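Local coordinates for protein tropomodulin (Caenorhabditis elegans, PDB 1PGV) that probably caps the pointed ends of actin filaments, blocking their elongation and depolymerisation, and is represented here by its C-terminal domain, at residues 56-60 with 80-86; 90-95 with 117-122; 128-134 with 158-164; 150-154 with 174-179. All blocks are in the same frame, centred on the assembly; numbering follows the deposited sequence.

From the N terminus, the chain repeatedly runs along a strand, through a loop and back along a helix, building one parallel sheet with its strands in sequential order, the leucine-rich-repeat-like fold of this domain. Contact 1 closes the first of the loops described here, joining helix 56-66 to the turn that opens helix 84-87. Contact 2 closes the next, pairing helices 90-96 and 112-121. Both are complete before contact 3 opens. Contacts 3 and 4 cross: strands 130-132 and 161-163 pair in one, helices 143-155 and 169-190 in the other. L119 packs on both I164 and I153, so contact 2 touches contacts 3 and 4. Contacts 1 and 4 lie on opposite sides of the chain's centre, their centres about 29 Å apart.

Contact 1: 56-60 with 80-86; sequences KERIR and TAISDSE
Set helix 56-60 beside a turn, 80-83, that leads into helix 84-86; the nearest CA pair is R60 and E86, 5.6 Å apart. A81 is left-handed (phi 55°, psi 36°), and S83 is the N-cap. K56 (m, m, t, t) extends over the turn, placing NZ 3.1 Å from T80 O, while its CB packs on E86 CG at 3.6 Å. I59 (m, t) points toward 80-86, its CD1 3.6 Å from CG2 of I82 (p, t). From R60 (m, t, t), NE gives a weak hydrogen bond to S85 O, 3.4 Å. E86 folds back (m, p): OE1 accepts from S83 N at 2.8 Å and S83 OG at 3.1 Å, the N3-to-N-cap half of a capping box, and S85 OG donates to E86 OE2 at 2.6 Å. N108 OD1 accepts from T80 N and I82 N, tying the turn to the loop before helix 112-121, while the contact itself joins helix 56-66 to the next repeat.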
loop_
_atom_site.group_PDB
_atom_site.type_symbol
_atom_site.label_atom_id
_atom_site.label_comp_id
_atom_site.label_asym_id
_atom_site.label_seq_id
_atom_site.Cartn_x
_atom_site.Cartn_y
_atom_site.Cartn_z
ATOM N N LYS A 56 -12.626 -13.307 6.686
ATOM C CA LYS A 56 -12.468 -12.305 5.645
ATOM C C LYS A 56 -13.428 -11.134 5.790
ATOM O O LYS A 56 -13.158 -10.040 5.292
ATOM C CB LYS A 56 -12.621 -12.962 4.271
ATOM C CG LYS A 56 -11.730 -14.188 4.098
ATOM C CD LYS A 56 -10.289 -13.901 4.525
ATOM C CE LYS A 56 -9.477 -15.185 4.640
ATOM N NZ LYS A 56 -8.064 -14.939 5.053
ATOM N N GLU A 57 -14.548 -11.352 6.472
ATOM C CA GLU A 57 -15.505 -10.273 6.666
ATOM C C GLU A 57 -14.917 -9.288 7.670
ATOM O O GLU A 57 -15.158 -8.084 7.592
ATOM C CB GLU A 57 -16.837 -10.817 7.185
ATOM C CG GLU A 57 -17.962 -9.794 7.157
ATOM C CD GLU A 57 -19.292 -10.379 7.593
ATOM O OE1 GLU A 57 -19.675 -11.447 7.060
ATOM O OE2 GLU A 57 -19.958 -9.772 8.460
ATOM N N ARG A 58 -14.138 -9.812 8.613
ATOM C CA ARG A 58 -13.494 -8.978 9.625
ATOM C C ARG A 58 -12.366 -8.170 8.985
ATOM O O ARG A 58 -12.170 -6.994 9.298
ATOM C CB ARG A 58 -12.933 -9.846 10.755
ATOM C CG ARG A 58 -13.984 -10.443 11.683
ATOM C CD ARG A 58 -14.648 -9.379 12.550
ATOM N NE ARG A 58 -15.498 -8.478 11.779
ATOM C CZ ARG A 58 -16.161 -7.449 12.299
ATOM N NH1 ARG A 58 -16.069 -7.187 13.596
ATOM N NH2 ARG A 58 -16.921 -6.687 11.524
ATOM N N ILE A 59 -11.619 -8.808 8.091
ATOM C CA ILE A 59 -10.533 -8.125 7.406
ATOM C C ILE A 59 -11.144 -7.016 6.556
ATOM O O ILE A 59 -10.614 -5.906 6.491
ATOM C CB ILE A 59 -9.728 -9.096 6.518
ATOM C CG1 ILE A 59 -8.950 -10.070 7.408
ATOM C CG2 ILE A 59 -8.783 -8.319 5.605
ATOM C CD1 ILE A 59 -8.116 -11.078 6.657
ATOM N N ARG A 60 -12.271 -7.313 5.914
ATOM C CA ARG A 60 -12.947 -6.314 5.098
ATOM C C ARG A 60 -13.426 -5.162 5.975
ATOM O O ARG A 60 -13.332 -4.001 5.587
ATOM C CB ARG A 60 -14.150 -6.921 4.371
ATOM C CG ARG A 60 -13.815 -7.766 3.153
ATOM C CD ARG A 60 -15.103 -8.267 2.499
ATOM N NE ARG A 60 -14.876 -8.895 1.200
ATOM C CZ ARG A 60 -15.844 -9.396 0.436
ATOM N NH1 ARG A 60 -17.106 -9.343 0.842
ATOM N NH2 ARG A 60 -15.555 -9.943 -0.739
ATOM N N THR A 80 -1.662 -12.904 5.000
ATOM C CA THR A 80 -2.944 -13.073 5.676
ATOM C C THR A 80 -3.883 -13.847 4.752
ATOM O O THR A 80 -5.084 -13.929 5.000
ATOM C CB THR A 80 -3.598 -11.722 6.016
ATOM O OG1 THR A 80 -3.645 -10.905 4.841
ATOM C CG2 THR A 80 -2.805 -11.005 7.105
ATOM N N ALA A 81 -3.315 -14.396 3.683
ATOM C CA ALA A 81 -4.067 -15.176 2.706
ATOM C C ALA A 81 -5.263 -14.426 2.128
ATOM O O ALA A 81 -6.303 -15.025 1.862
ATOM C CB ALA A 81 -4.530 -16.494 3.337
ATOM N N ILE A 82 -5.125 -13.117 1.932
ATOM C CA ILE A 82 -6.222 -12.340 1.369
ATOM C C ILE A 82 -6.140 -12.334 -0.154
ATOM O O ILE A 82 -5.064 -12.496 -0.726
ATOM C CB ILE A 82 -6.216 -10.884 1.876
ATOM C CG1 ILE A 82 -4.848 -10.245 1.625
ATOM C CG2 ILE A 82 -6.573 -10.852 3.357
ATOM C CD1 ILE A 82 -4.803 -8.762 1.946
ATOM N N SER A 83 -7.289 -12.167 -0.799
ATOM C CA SER A 83 -7.359 -12.136 -2.258
ATOM C C SER A 83 -7.987 -10.817 -2.689
ATOM O O SER A 83 -8.315 -9.979 -1.854
ATOM C CB SER A 83 -8.202 -13.307 -2.776
ATOM O OG SER A 83 -9.567 -13.118 -2.459
ATOM N N ASP A 84 -8.161 -10.630 -3.994
ATOM C CA ASP A 84 -8.738 -9.393 -4.499
ATOM C C ASP A 84 -10.047 -8.982 -3.834
ATOM O O ASP A 84 -10.277 -7.798 -3.596
ATOM C CB ASP A 84 -8.954 -9.486 -6.010
ATOM C CG ASP A 84 -7.672 -9.319 -6.794
ATOM O OD1 ASP A 84 -6.580 -9.369 -6.181
ATOM O OD2 ASP A 84 -7.757 -9.139 -8.027
ATOM N N SER A 85 -10.905 -9.951 -3.535
ATOM C CA SER A 85 -12.186 -9.638 -2.916
ATOM C C SER A 85 -12.038 -8.909 -1.579
ATOM O O SER A 85 -12.783 -7.971 -1.298
ATOM C CB SER A 85 -13.021 -10.914 -2.750
ATOM O OG SER A 85 -12.267 -11.955 -2.160
ATOM N N GLU A 86 -11.070 -9.320 -0.766
ATOM C CA GLU A 86 -10.859 -8.672 0.527
ATOM C C GLU A 86 -10.020 -7.401 0.429
ATOM O O GLU A 86 -10.214 -6.465 1.203
ATOM C CB GLU A 86 -10.175 -9.625 1.518
ATOM C CG GLU A 86 -10.980 -10.854 1.904
ATOM C CD GLU A 86 -10.889 -11.958 0.873
ATOM O OE1 GLU A 86 -9.756 -12.369 0.542
ATOM O OE2 GLU A 86 -11.949 -12.419 0.400
#

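Contact 2: 90-95 with 117-122; sequences LIELIE and RLLRST
Three residues carry this interface: I91 and I94 on helix 90-95, and S121, next to last in segment 117-122. Lay the two helices nearly parallel, axes 9.0 Å apart and crossing at -16°, with CA atoms of I91 and L118 at 5.7 Å and of E95 and S121 at 5.5 Å. I94 (m, t) points toward 117-122, CD1 4.0 Å from L118 CD2 and CG2 3.2 Å from S121 OG, and its CG2 also meets T122 CG2 at 3.9 Å. I91 (m, t) starts sideways but swings its end across, so that CG1 lies 3.8 Å from L118 CD2 and CD1 lies over one face of the R117 guanidinium, 3.1 Å from NH2. Such side-by-side helices, each following its own strand of a parallel sheet, are what consecutive repeats of a leucine-rich-repeat-like fold produce; beneath them L90 reaches F75 and V105, and its CB touches L118 CD2 at 3.8 Å. In the conformer given, S121 is p, which turns OG back onto its own helix, where it donates to L118 O in a very short 2.4 Å hydrogen bond and leaves CB to pack 3.4 Å from E95 CG. Beyond that, water 1 bridges the backbones, donating to I94 O at 2.9 Å and to S121 O at 2.6 Å.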
loop_
_atom_site.group_PDB
_atom_site.type_symbol
_atom_site.label_atom_id
_atom_site.label_comp_id
_atom_site.label_asym_id
_atom_site.label_seq_id
_atom_site.Cartn_x
_atom_site.Cartn_y
_atom_site.Cartn_z
ATOM N N LEU A 90 -9.021 -1.575 -0.146
ATOM C CA LEU A 90 -7.808 -0.787 0.042
ATOM C C LEU A 90 -7.765 0.383 -0.927
ATOM O O LEU A 90 -7.056 1.367 -0.699
ATOM C CB LEU A 90 -6.563 -1.657 -0.141
ATOM C CG LEU A 90 -6.290 -2.672 0.972
ATOM C CD1 LEU A 90 -5.017 -3.433 0.659
ATOM C CD2 LEU A 90 -6.169 -1.952 2.315
ATOM N N ILE A 91 -8.517 0.281 -2.020
ATOM C CA ILE A 91 -8.546 1.370 -2.978
ATOM C C ILE A 91 -9.110 2.618 -2.308
ATOM O O ILE A 91 -8.528 3.692 -2.413
ATOM C CB ILE A 91 -9.410 1.025 -4.217
ATOM C CG1 ILE A 91 -8.729 -0.088 -5.018
ATOM C CG2 ILE A 91 -9.593 2.268 -5.086
ATOM C CD1 ILE A 91 -9.551 -0.607 -6.190
ATOM N N GLU A 92 -10.238 2.480 -1.612
ATOM C CA GLU A 92 -10.846 3.624 -0.942
ATOM C C GLU A 92 -9.905 4.173 0.131
ATOM O O GLU A 92 -9.727 5.387 0.253
ATOM C CB GLU A 92 -12.174 3.239 -0.286
ATOM C CG GLU A 92 -12.985 4.446 0.160
ATOM C CD GLU A 92 -14.162 4.083 1.045
ATOM O OE1 GLU A 92 -14.776 3.019 0.819
ATOM O OE2 GLU A 92 -14.483 4.871 1.960
ATOM N N LEU A 93 -9.307 3.270 0.900
ATOM C CA LEU A 93 -8.383 3.668 1.967
ATOM C C LEU A 93 -7.233 4.514 1.429
ATOM O O LEU A 93 -6.962 5.614 1.928
ATOM C CB LEU A 93 -7.810 2.432 2.664
ATOM C CG LEU A 93 -6.742 2.743 3.722
ATOM C CD1 LEU A 93 -7.356 3.610 4.800
ATOM C CD2 LEU A 93 -6.190 1.456 4.312
ATOM N N ILE A 94 -6.558 3.995 0.407
ATOM C CA ILE A 94 -5.430 4.690 -0.201
ATOM C C ILE A 94 -5.821 6.046 -0.772
ATOM O O ILE A 94 -5.132 7.041 -0.551
ATOM C CB ILE A 94 -4.796 3.826 -1.324
ATOM C CG1 ILE A 94 -4.244 2.534 -0.722
ATOM C CG2 ILE A 94 -3.695 4.602 -2.043
ATOM C CD1 ILE A 94 -3.737 1.529 -1.753
ATOM N N GLU A 95 -6.930 6.095 -1.507
ATOM C CA GLU A 95 -7.358 7.353 -2.105
ATOM C C GLU A 95 -7.890 8.373 -1.108
ATOM O O GLU A 95 -7.933 9.566 -1.406
ATOM C CB GLU A 95 -8.417 7.092 -3.183
ATOM C CG GLU A 95 -7.883 6.298 -4.357
ATOM C CD GLU A 95 -8.917 6.097 -5.450
ATOM O OE1 GLU A 95 -10.032 6.649 -5.327
ATOM O OE2 GLU A 95 -8.607 5.390 -6.428
ATOM N N ARG A 117 -3.988 -1.166 -9.737
ATOM C CA ARG A 117 -4.989 -0.197 -9.318
ATOM C C ARG A 117 -4.606 0.416 -7.967
ATOM O O ARG A 117 -4.771 1.615 -7.757
ATOM C CB ARG A 117 -6.364 -0.857 -9.219
ATOM C CG ARG A 117 -6.914 -1.326 -10.561
ATOM C CD ARG A 117 -8.248 -2.039 -10.379
ATOM N NE ARG A 117 -9.264 -1.143 -9.835
ATOM C CZ ARG A 117 -10.382 -1.550 -9.241
ATOM N NH1 ARG A 117 -10.632 -2.847 -9.109
ATOM N NH2 ARG A 117 -11.249 -0.659 -8.779
ATOM N N LEU A 118 -4.086 -0.406 -7.060
ATOM C CA LEU A 118 -3.687 0.100 -5.745
ATOM C C LEU A 118 -2.574 1.146 -5.886
ATOM O O LEU A 118 -2.627 2.209 -5.259
ATOM C CB LEU A 118 -3.216 -1.045 -4.843
ATOM C CG LEU A 118 -4.256 -2.118 -4.489
ATOM C CD1 LEU A 118 -3.603 -3.172 -3.611
ATOM C CD2 LEU A 118 -5.454 -1.490 -3.791
ATOM N N LEU A 119 -1.570 0.853 -6.706
ATOM C CA LEU A 119 -0.476 1.802 -6.915
ATOM C C LEU A 119 -0.948 3.073 -7.610
ATOM O O LEU A 119 -0.502 4.170 -7.287
ATOM C CB LEU A 119 0.655 1.166 -7.731
ATOM C CG LEU A 119 1.839 0.592 -6.955
ATOM C CD1 LEU A 119 2.780 -0.110 -7.918
ATOM C CD2 LEU A 119 2.573 1.721 -6.223
ATOM N N ARG A 120 -1.858 2.948 -8.570
ATOM C CA ARG A 120 -2.332 4.141 -9.248
ATOM C C ARG A 120 -3.140 5.005 -8.273
ATOM O O ARG A 120 -3.130 6.235 -8.360
ATOM C CB ARG A 120 -3.177 3.754 -10.473
ATOM C CG ARG A 120 -3.518 4.923 -11.388
ATOM C CD ARG A 120 -3.722 4.436 -12.824
ATOM N NE ARG A 120 -2.461 4.118 -13.492
ATOM C CZ ARG A 120 -1.750 4.992 -14.202
ATOM N NH1 ARG A 120 -2.177 6.240 -14.336
ATOM N NH2 ARG A 120 -0.623 4.619 -14.792
ATOM N N SER A 121 -3.818 4.369 -7.325
ATOM C CA SER A 121 -4.614 5.111 -6.353
ATOM C C SER A 121 -3.756 5.930 -5.389
ATOM O O SER A 121 -4.249 6.865 -4.768
ATOM C CB SER A 121 -5.518 4.165 -5.559
ATOM O OG SER A 121 -4.766 3.254 -4.779
ATOM N N THR A 122 -2.481 5.579 -5.277
ATOM C CA THR A 122 -1.572 6.301 -4.376
ATOM C C THR A 122 -1.369 7.748 -4.829
ATOM O O THR A 122 -0.876 8.590 -4.069
ATOM C CB THR A 122 -0.186 5.624 -4.306
ATOM O OG1 THR A 122 0.472 5.730 -5.576
ATOM C CG2 THR A 122 -0.327 4.150 -3.928
HETATM O O HOH W 1 -3.566 8.297 -2.676
#

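Contact 3: 128-134 with 158-164; sequences IVEFKAD and SLLRVGI
F131 (chi1 179°, chi2 -83°) lies at the centre, CE1 4.3 Å from I164 CD1 and CB 4.4 Å from L159 CD2, and I128 CG2 meets that same L159 CD2 at 3.9 Å. L118 and L119 of helix 112-121 pack on F131, and L179 of helix 169-190 on V162. Strands 130-132 and 161-163 run parallel, axes 4.5 Å apart at 7°, with E130 opposite R161, F131 opposite V162 and K132 opposite G163. They form a beta-alpha-beta crossover through helix 143-155; strand 161-163 is the sheet's edge within this chain. V129 O accepts from both L160 N (2.8 Å) and R161 N (3.0 Å); then F131 N donates to R161 O (3.0 Å), G163 N to F131 O (2.7 Å) and A133 N to G163 O (2.9 Å). G163 centres an inverse gamma turn; in the K132 conformer given, NZ lies 3.3 Å from G163 CA, in the space a CB on 163 would need. On the E130 face, R161 NE forms a salt bridge to E130 OE1 at 2.6 Å.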
loop_
_atom_site.group_PDB
_atom_site.type_symbol
_atom_site.label_atom_id
_atom_site.label_comp_id
_atom_site.label_asym_id
_atom_site.label_seq_id
_atom_site.Cartn_x
_atom_site.Cartn_y
_atom_site.Cartn_z
ATOM N N ILE A 128 1.439 7.772 1.033
ATOM C CA ILE A 128 2.276 6.581 1.132
ATOM C C ILE A 128 3.705 6.732 0.615
ATOM O O ILE A 128 3.926 7.253 -0.482
ATOM C CB ILE A 128 1.609 5.383 0.393
ATOM C CG1 ILE A 128 0.273 5.046 1.062
ATOM C CG2 ILE A 128 2.541 4.184 0.392
ATOM C CD1 ILE A 128 -0.531 3.945 0.356
ATOM N N VAL A 129 4.675 6.268 1.410
ATOM C CA VAL A 129 6.084 6.320 1.018
ATOM C C VAL A 129 6.657 4.921 0.831
ATOM O O VAL A 129 7.697 4.745 0.196
ATOM C CB VAL A 129 6.948 7.083 2.055
ATOM C CG1 VAL A 129 6.401 8.485 2.239
ATOM C CG2 VAL A 129 6.985 6.327 3.372
ATOM N N GLU A 130 5.979 3.923 1.389
ATOM C CA GLU A 130 6.416 2.544 1.246
ATOM C C GLU A 130 5.219 1.659 0.907
ATOM O O GLU A 130 4.268 1.568 1.677
ATOM C CB GLU A 130 7.072 2.045 2.534
ATOM C CG GLU A 130 7.547 0.604 2.454
ATOM C CD GLU A 130 8.315 0.185 3.690
ATOM O OE1 GLU A 130 9.356 0.811 3.979
ATOM O OE2 GLU A 130 7.880 -0.767 4.374
ATOM N N PHE A 131 5.287 1.010 -0.252
ATOM C CA PHE A 131 4.221 0.122 -0.720
ATOM C C PHE A 131 4.874 -1.220 -1.041
ATOM O O PHE A 131 5.636 -1.324 -1.992
ATOM C CB PHE A 131 3.565 0.725 -1.975
ATOM C CG PHE A 131 2.459 -0.117 -2.554
ATOM C CD1 PHE A 131 2.747 -1.183 -3.397
ATOM C CD2 PHE A 131 1.129 0.151 -2.241
ATOM C CE1 PHE A 131 1.721 -1.976 -3.924
ATOM C CE2 PHE A 131 0.097 -0.635 -2.761
ATOM C CZ PHE A 131 0.398 -1.702 -3.605
ATOM N N LYS A 132 4.598 -2.238 -0.235
ATOM C CA LYS A 132 5.201 -3.545 -0.461
ATOM C C LYS A 132 4.117 -4.538 -0.844
ATOM O O LYS A 132 3.093 -4.632 -0.176
ATOM C CB LYS A 132 5.923 -4.029 0.801
ATOM C CG LYS A 132 7.058 -5.027 0.519
ATOM C CD LYS A 132 6.614 -6.214 -0.326
ATOM C CE LYS A 132 7.773 -7.142 -0.637
ATOM N NZ LYS A 132 8.887 -6.460 -1.359
ATOM N N ALA A 133 4.358 -5.288 -1.912
ATOM C CA ALA A 133 3.374 -6.256 -2.380
ATOM C C ALA A 133 4.001 -7.410 -3.147
ATOM O O ALA A 133 3.327 -8.060 -3.951
ATOM C CB ALA A 133 2.356 -5.550 -3.258
ATOM N N ASP A 134 5.277 -7.685 -2.894
ATOM C CA ASP A 134 5.950 -8.760 -3.613
ATOM C C ASP A 134 5.553 -10.143 -3.113
ATOM O O ASP A 134 4.912 -10.287 -2.073
ATOM C CB ASP A 134 7.468 -8.612 -3.505
ATOM C CG ASP A 134 8.189 -9.014 -4.785
ATOM O OD1 ASP A 134 7.695 -9.910 -5.510
ATOM O OD2 ASP A 134 9.262 -8.437 -5.060
ATOM N N SER A 158 5.994 11.018 -3.606
ATOM C CA SER A 158 6.255 10.582 -2.228
ATOM C C SER A 158 6.870 9.193 -2.053
ATOM O O SER A 158 7.622 8.963 -1.109
ATOM C CB SER A 158 4.967 10.656 -1.406
ATOM O OG SER A 158 4.470 11.981 -1.340
ATOM N N LEU A 159 6.549 8.257 -2.949
ATOM C CA LEU A 159 7.085 6.904 -2.846
ATOM C C LEU A 159 8.606 6.805 -2.794
ATOM O O LEU A 159 9.306 7.318 -3.670
ATOM C CB LEU A 159 6.585 6.040 -4.016
ATOM C CG LEU A 159 5.090 5.728 -4.000
ATOM C CD1 LEU A 159 4.710 5.014 -5.299
ATOM C CD2 LEU A 159 4.757 4.847 -2.801
ATOM N N LEU A 160 9.102 6.115 -1.769
ATOM C CA LEU A 160 10.533 5.908 -1.590
ATOM C C LEU A 160 10.881 4.438 -1.765
ATOM O O LEU A 160 11.982 4.102 -2.193
ATOM C CB LEU A 160 10.964 6.381 -0.195
ATOM C CG LEU A 160 10.713 7.865 0.069
ATOM C CD1 LEU A 160 11.086 8.193 1.520
ATOM C CD2 LEU A 160 11.535 8.706 -0.904
ATOM N N ARG A 161 9.935 3.559 -1.435
ATOM C CA ARG A 161 10.157 2.122 -1.557
ATOM C C ARG A 161 8.939 1.421 -2.147
ATOM O O ARG A 161 7.820 1.595 -1.669
ATOM C CB ARG A 161 10.484 1.514 -0.187
ATOM C CG ARG A 161 11.872 1.886 0.341
ATOM C CD ARG A 161 12.102 1.359 1.758
ATOM N NE ARG A 161 11.314 2.083 2.754
ATOM C CZ ARG A 161 11.471 3.374 3.039
ATOM N NH1 ARG A 161 12.391 4.089 2.407
ATOM N NH2 ARG A 161 10.702 3.954 3.950
ATOM N N VAL A 162 9.170 0.638 -3.197
ATOM C CA VAL A 162 8.097 -0.102 -3.849
ATOM C C VAL A 162 8.534 -1.557 -3.945
ATOM O O VAL A 162 9.456 -1.899 -4.692
ATOM C CB VAL A 162 7.809 0.455 -5.259
ATOM C CG1 VAL A 162 6.774 -0.428 -5.979
ATOM C CG2 VAL A 162 7.285 1.877 -5.147
ATOM N N GLY A 163 7.879 -2.399 -3.155
ATOM C CA GLY A 163 8.205 -3.810 -3.126
ATOM C C GLY A 163 7.474 -4.572 -4.209
ATOM O O GLY A 163 6.487 -5.258 -3.942
ATOM N N ILE A 164 7.975 -4.433 -5.429
ATOM C CA ILE A 164 7.414 -5.094 -6.606
ATOM C C ILE A 164 8.574 -5.486 -7.504
ATOM O O ILE A 164 9.515 -4.709 -7.682
ATOM C CB ILE A 164 6.491 -4.148 -7.387
ATOM C CG1 ILE A 164 5.241 -3.860 -6.559
ATOM C CG2 ILE A 164 6.153 -4.753 -8.758
ATOM C CD1 ILE A 164 4.234 -2.971 -7.244
#

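Contact 4: 150-154 with 174-179; sequences MMAIE and RVSEAL
R174 and E154 bridge two helices that run almost side by side, 150-154 and 174-179, with axes 8.9 Å apart at 13°; M150 and V175 lie 5.7 Å apart at CA, E154 and A178 5.2 Å. E154 (t, t) presents its carboxylate to R174 (m, t, p) in a two-point salt bridge: R174 NE donates to E154 OE1 at 2.8 Å and R174 NH2 to E154 OE2 at 2.8 Å. The remaining nitrogen, NH1, is engaged by E170 one turn back. Water 2 gives OE1 a second donor at 2.8 Å and spans to R174 O at 2.7 Å, a carbonyl that also accepts the helical bond from A178 N at 3.0 Å. The E154 carbonyl takes a hydrogen bond from R181. Two methionines dress the guanidinium: M151 SD lies over one face, 3.6 Å from R174 NH2, and M150 CE comes to 3.7 Å from R174 NH1. Below the charges the packing is apolar. I153 (m, t) sets CD1 3.8 Å from V175 CG2 and CG2 4.2 Å from both A178 CB and L179 CD2; M150 CB adds a 4.2 Å touch to V175 CG2. The pair joins the last two helices of the domain, with I153 and L179 resting on V162 of strand 161-163 and I153 reaching L119 of helix 112-121.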
loop_
_atom_site.group_PDB
_atom_site.type_symbol
_atom_site.label_atom_id
_atom_site.label_comp_id
_atom_site.label_asym_id
_atom_site.label_seq_id
_atom_site.Cartn_x
_atom_site.Cartn_y
_atom_site.Cartn_z
ATOM N N MET A 150 4.858 1.522 -13.747
ATOM C CA MET A 150 6.007 2.396 -13.928
ATOM C C MET A 150 5.596 3.838 -14.165
ATOM O O MET A 150 6.267 4.759 -13.699
ATOM C CB MET A 150 6.907 1.902 -15.066
ATOM C CG MET A 150 6.309 1.969 -16.453
ATOM S SD MET A 150 7.571 1.537 -17.682
ATOM C CE MET A 150 7.003 2.519 -19.088
ATOM N N MET A 151 4.490 4.051 -14.876
ATOM C CA MET A 151 4.041 5.413 -15.123
ATOM C C MET A 151 3.409 6.027 -13.877
ATOM O O MET A 151 3.577 7.224 -13.612
ATOM C CB MET A 151 3.045 5.452 -16.284
ATOM C CG MET A 151 3.661 5.016 -17.611
ATOM S SD MET A 151 5.241 5.838 -17.953
ATOM C CE MET A 151 4.682 7.439 -18.440
ATOM N N ALA A 152 2.682 5.214 -13.117
ATOM C CA ALA A 152 2.033 5.680 -11.894
ATOM C C ALA A 152 3.092 6.095 -10.882
ATOM O O ALA A 152 2.981 7.143 -10.241
ATOM C CB ALA A 152 1.173 4.580 -11.299
ATOM N N ILE A 153 4.109 5.256 -10.742
ATOM C CA ILE A 153 5.198 5.520 -9.805
ATOM C C ILE A 153 5.980 6.767 -10.216
ATOM O O ILE A 153 6.325 7.606 -9.380
ATOM C CB ILE A 153 6.146 4.310 -9.735
ATOM C CG1 ILE A 153 5.418 3.126 -9.089
ATOM C CG2 ILE A 153 7.403 4.671 -8.948
ATOM C CD1 ILE A 153 6.169 1.804 -9.169
ATOM N N GLU A 154 6.254 6.892 -11.508
ATOM C CA GLU A 154 7.000 8.032 -12.010
ATOM C C GLU A 154 6.283 9.344 -11.698
ATOM O O GLU A 154 6.924 10.376 -11.511
ATOM C CB GLU A 154 7.218 7.869 -13.517
ATOM C CG GLU A 154 8.182 8.842 -14.137
ATOM C CD GLU A 154 8.530 8.461 -15.563
ATOM O OE1 GLU A 154 9.447 7.634 -15.761
ATOM O OE2 GLU A 154 7.868 8.984 -16.480
ATOM N N ARG A 174 12.967 3.194 -14.925
ATOM C CA ARG A 174 12.140 4.354 -14.628
ATOM C C ARG A 174 11.675 4.376 -13.173
ATOM O O ARG A 174 11.580 5.440 -12.557
ATOM C CB ARG A 174 10.954 4.414 -15.594
ATOM C CG ARG A 174 11.411 4.544 -17.042
ATOM C CD ARG A 174 10.266 4.634 -18.034
ATOM N NE ARG A 174 9.574 5.915 -17.984
ATOM C CZ ARG A 174 8.830 6.390 -18.977
ATOM N NH1 ARG A 174 8.689 5.687 -20.094
ATOM N NH2 ARG A 174 8.225 7.561 -18.853
ATOM N N VAL A 175 11.403 3.203 -12.613
ATOM C CA VAL A 175 10.972 3.124 -11.226
ATOM C C VAL A 175 12.137 3.503 -10.309
ATOM O O VAL A 175 11.983 4.344 -9.423
ATOM C CB VAL A 175 10.454 1.713 -10.892
ATOM C CG1 VAL A 175 10.317 1.532 -9.387
ATOM C CG2 VAL A 175 9.086 1.520 -11.547
ATOM N N SER A 176 13.297 2.898 -10.533
ATOM C CA SER A 176 14.474 3.207 -9.721
ATOM C C SER A 176 14.779 4.706 -9.762
ATOM O O SER A 176 15.023 5.329 -8.725
ATOM C CB SER A 176 15.684 2.415 -10.216
ATOM O OG SER A 176 16.017 2.777 -11.544
ATOM N N GLU A 177 14.763 5.292 -10.956
ATOM C CA GLU A 177 15.032 6.721 -11.094
ATOM C C GLU A 177 14.030 7.577 -10.329
ATOM O O GLU A 177 14.405 8.551 -9.665
ATOM C CB GLU A 177 15.021 7.125 -12.569
ATOM C CG GLU A 177 16.220 6.618 -13.333
ATOM C CD GLU A 177 17.511 7.188 -12.792
ATOM O OE1 GLU A 177 17.655 8.429 -12.805
ATOM O OE2 GLU A 177 18.376 6.403 -12.348
ATOM N N ALA A 178 12.755 7.220 -10.421
ATOM C CA ALA A 178 11.712 7.962 -9.735
ATOM C C ALA A 178 11.874 7.875 -8.219
ATOM O O ALA A 178 11.727 8.877 -7.514
ATOM C CB ALA A 178 10.339 7.429 -10.136
ATOM N N LEU A 179 12.163 6.679 -7.715
ATOM C CA LEU A 179 12.316 6.505 -6.272
ATOM C C LEU A 179 13.524 7.286 -5.765
ATOM O O LEU A 179 13.474 7.900 -4.691
ATOM C CB LEU A 179 12.450 5.024 -5.920
ATOM C CG LEU A 179 11.209 4.180 -6.253
ATOM C CD1 LEU A 179 11.385 2.773 -5.713
ATOM C CD2 LEU A 179 9.964 4.824 -5.652
HETATM O O HOH W 2 11.612 7.763 -13.996
#